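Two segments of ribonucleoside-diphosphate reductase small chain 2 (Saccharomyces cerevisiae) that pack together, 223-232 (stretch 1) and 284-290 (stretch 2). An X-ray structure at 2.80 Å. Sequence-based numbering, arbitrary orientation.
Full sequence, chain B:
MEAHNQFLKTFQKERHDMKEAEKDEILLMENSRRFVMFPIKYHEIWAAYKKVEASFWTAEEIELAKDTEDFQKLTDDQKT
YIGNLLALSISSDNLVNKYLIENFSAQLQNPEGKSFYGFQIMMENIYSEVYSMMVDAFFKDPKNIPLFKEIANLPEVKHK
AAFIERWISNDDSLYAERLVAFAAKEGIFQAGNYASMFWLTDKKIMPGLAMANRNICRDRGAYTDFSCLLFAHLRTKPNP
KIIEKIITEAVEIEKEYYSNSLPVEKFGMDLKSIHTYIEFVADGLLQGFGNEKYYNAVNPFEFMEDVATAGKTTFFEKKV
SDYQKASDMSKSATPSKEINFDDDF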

# COMPACT_ATOMS: atom_id res chain seq x y z
N TYR B 223 16.31 6.04 -4.05
CA TYR B 223 15.57 6.48 -2.87
C TYR B 223 16.26 7.70 -2.23
O TYR B 223 15.59 8.53 -1.62
N THR B 224 17.59 7.80 -2.35
CA THR B 224 18.29 8.94 -1.76
C THR B 224 18.04 10.16 -2.64
O THR B 224 17.72 11.24 -2.14
N ASP B 225 18.18 9.97 -3.95
CA ASP B 225 17.93 11.05 -4.90
C ASP B 225 16.55 11.64 -4.71
O ASP B 225 16.38 12.85 -4.74
N PHE B 226 15.56 10.78 -4.53
CA PHE B 226 14.20 11.25 -4.37
C PHE B 226 14.13 12.34 -3.31
O PHE B 226 13.37 13.30 -3.45
N SER B 227 14.93 12.20 -2.26
CA SER B 227 14.90 13.22 -1.22
C SER B 227 15.65 14.47 -1.68
O SER B 227 15.36 15.57 -1.24
N CYS B 228 16.60 14.29 -2.59
CA CYS B 228 17.32 15.44 -3.13
C CYS B 228 16.40 16.15 -4.10
O CYS B 228 16.49 17.35 -4.31
N LEU B 229 15.50 15.38 -4.71
CA LEU B 229 14.53 15.92 -5.64
C LEU B 229 13.46 16.71 -4.89
O LEU B 229 13.04 17.77 -5.34
N LEU B 230 12.99 16.18 -3.77
CA LEU B 230 11.98 16.90 -3.00
C LEU B 230 12.63 18.17 -2.49
O LEU B 230 12.17 19.28 -2.79
N PHE B 231 13.71 18.01 -1.74
CA PHE B 231 14.44 19.15 -1.21
C PHE B 231 14.55 20.23 -2.28
O PHE B 231 14.15 21.38 -2.07
N ALA B 232 15.08 19.86 -3.44
CA ALA B 232 15.25 20.80 -4.54
C ALA B 232 14.01 21.64 -4.80
O ALA B 232 14.10 22.81 -5.15
N GLY B 284 29.33 13.99 -2.81
CA GLY B 284 28.37 13.97 -3.90
C GLY B 284 26.99 14.34 -3.39
O GLY B 284 26.25 15.08 -4.04
N LEU B 285 26.64 13.82 -2.23
CA LEU B 285 25.35 14.10 -1.62
C LEU B 285 25.33 15.56 -1.16
O LEU B 285 24.31 16.24 -1.27
N LEU B 286 26.47 16.03 -0.65
CA LEU B 286 26.57 17.41 -0.19
C LEU B 286 26.24 18.32 -1.36
O LEU B 286 25.52 19.31 -1.21
N GLN B 287 26.77 17.97 -2.53
CA GLN B 287 26.53 18.75 -3.73
C GLN B 287 25.07 18.57 -4.10
O GLN B 287 24.43 19.47 -4.63
N GLY B 288 24.56 17.38 -3.80
CA GLY B 288 23.18 17.05 -4.10
C GLY B 288 22.21 18.05 -3.51
O GLY B 288 21.18 18.34 -4.12
N PHE B 289 22.51 18.57 -2.33
CA PHE B 289 21.61 19.54 -1.71
C PHE B 289 22.05 20.99 -1.97
O PHE B 289 21.42 21.94 -1.48
N GLY B 290 23.10 21.17 -2.76
CA GLY B 290 23.57 22.52 -3.05
C GLY B 290 24.45 23.03 -1.92
O GLY B 290 24.10 23.97 -1.21

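Helix 223-232 packs against the end of helix 284-288 and the residue just after it. The two helices run in broadly the same direction, with 28° between their axes and a closest approach of 10.7 Å, and the contact buries 303 Å² in total. No hydrogen bond crosses it; the contacts are mainly apolar side-chain packing, with one sulfur-aromatic contact and one edge-to-face aromatic pair. The main bump is Phe289, just past the end of the stretch 2 helix. Its chi1 is m (-66°) and its CA-to-CB bond points sideways; the ring lies against Cys228 and Phe231, three residues, just under one turn, apart. Cys228 (chi1 m) covers one face of the ring: Cys228 SG lies 3.8 Å from the centroid of the Phe289 ring, 29° off the normal, and 3.4 Å from Phe289 CE1. Phe231 (chi1 t), its CA-to-CB bond directed toward stretch 2, offers a ring face to the edge of Phe289, with Phe231 CG 3.5 Å from Phe289 CD2, centroids 5.0 Å apart and planes at 73°. The backbone also contributes, with Ser227 O 4.1 Å from Phe289 CE2. A second, smaller bump is Leu285 (chi1 t, chi2 p). Its CA-to-CB bond runs sideways, but its end comes nearer, bringing Leu285 CD1 within 3.7 Å of both Thr224 CG2 and Cys228 SG. Cys228 SG thus touches both Leu285 and Phe289. Thr224 (chi1 m) meets the leucine through its methyl, while its OG1 is hydrogen-bonded elsewhere in the structure. With no side chain at Gly288, Cys228 packs close to its backbone, Cys228 CB sitting 4.2 Å from Gly288 O; a CB on the glycine would point toward stretch 1, lie a tight 3.3 Å from Cys228 SG and clash with Leu285 O at 2.8 Å. Gly290 then leaves helical geometry with positive phi. The CA-to-CB bond of Leu229 points away, and this residue takes no part in the contact.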

# COMPACT_ATOMS: atom_id res chain seq x y z
CB TYR B 223 15.42 5.35 -1.84
CG TYR B 223 14.77 4.08 -2.34
CD1 TYR B 223 15.07 2.86 -1.76
CD2 TYR B 223 13.88 4.09 -3.42
CE1 TYR B 223 14.53 1.67 -2.23
CE2 TYR B 223 13.32 2.91 -3.89
CZ TYR B 223 13.66 1.71 -3.29
OH TYR B 223 13.16 0.52 -3.77
CB THR B 224 19.83 8.70 -1.63
OG1 THR B 224 20.07 7.55 -0.81
CG2 THR B 224 20.50 9.90 -0.97
CB ASP B 225 18.00 10.55 -6.34
CG ASP B 225 19.31 10.87 -7.00
OD1 ASP B 225 19.89 11.93 -6.67
OD2 ASP B 225 19.74 10.07 -7.87
CB PHE B 226 13.23 10.12 -4.02
CG PHE B 226 11.79 10.53 -4.06
CD1 PHE B 226 11.21 10.96 -5.25
CD2 PHE B 226 11.03 10.57 -2.90
CE1 PHE B 226 9.90 11.42 -5.29
CE2 PHE B 226 9.72 11.03 -2.92
CZ PHE B 226 9.16 11.46 -4.12
CB SER B 227 15.47 12.67 0.09
OG SER B 227 14.65 11.61 0.58
CB CYS B 228 18.60 15.00 -3.83
SG CYS B 228 19.92 14.55 -2.69
CB LEU B 229 13.88 14.81 -6.44
CG LEU B 229 12.64 15.26 -7.22
CD1 LEU B 229 13.02 16.38 -8.15
CD2 LEU B 229 12.08 14.08 -7.99
CB LEU B 230 11.49 16.05 -1.82
CG LEU B 230 10.71 14.81 -2.25
CD1 LEU B 230 10.24 14.06 -1.03
CD2 LEU B 230 9.52 15.24 -3.11
CB PHE B 231 15.84 18.72 -0.78
CG PHE B 231 16.61 19.80 -0.07
CD1 PHE B 231 16.39 20.07 1.27
CD2 PHE B 231 17.53 20.57 -0.77
CE1 PHE B 231 17.07 21.08 1.92
CE2 PHE B 231 18.22 21.60 -0.13
CZ PHE B 231 17.99 21.85 1.21
CB ALA B 232 15.63 20.06 -5.79
CB LEU B 285 25.09 13.18 -0.43
CG LEU B 285 23.73 13.37 0.23
CD1 LEU B 285 22.64 12.96 -0.74
CD2 LEU B 285 23.64 12.53 1.49
CB LEU B 286 27.98 17.71 0.33
CG LEU B 286 28.11 18.08 1.81
CD1 LEU B 286 26.97 19.00 2.22
CD2 LEU B 286 28.09 16.83 2.66
CB GLN B 287 27.41 18.23 -4.86
CG GLN B 287 27.31 19.03 -6.14
CD GLN B 287 28.23 18.48 -7.21
OE1 GLN B 287 29.43 18.25 -6.97
NE2 GLN B 287 27.69 18.27 -8.41
CB PHE B 289 21.50 19.27 -0.20
CG PHE B 289 20.84 17.96 0.14
CD1 PHE B 289 21.56 16.78 0.14
CD2 PHE B 289 19.47 17.91 0.40
CE1 PHE B 289 20.93 15.56 0.40
CE2 PHE B 289 18.84 16.70 0.66
CZ PHE B 289 19.58 15.53 0.66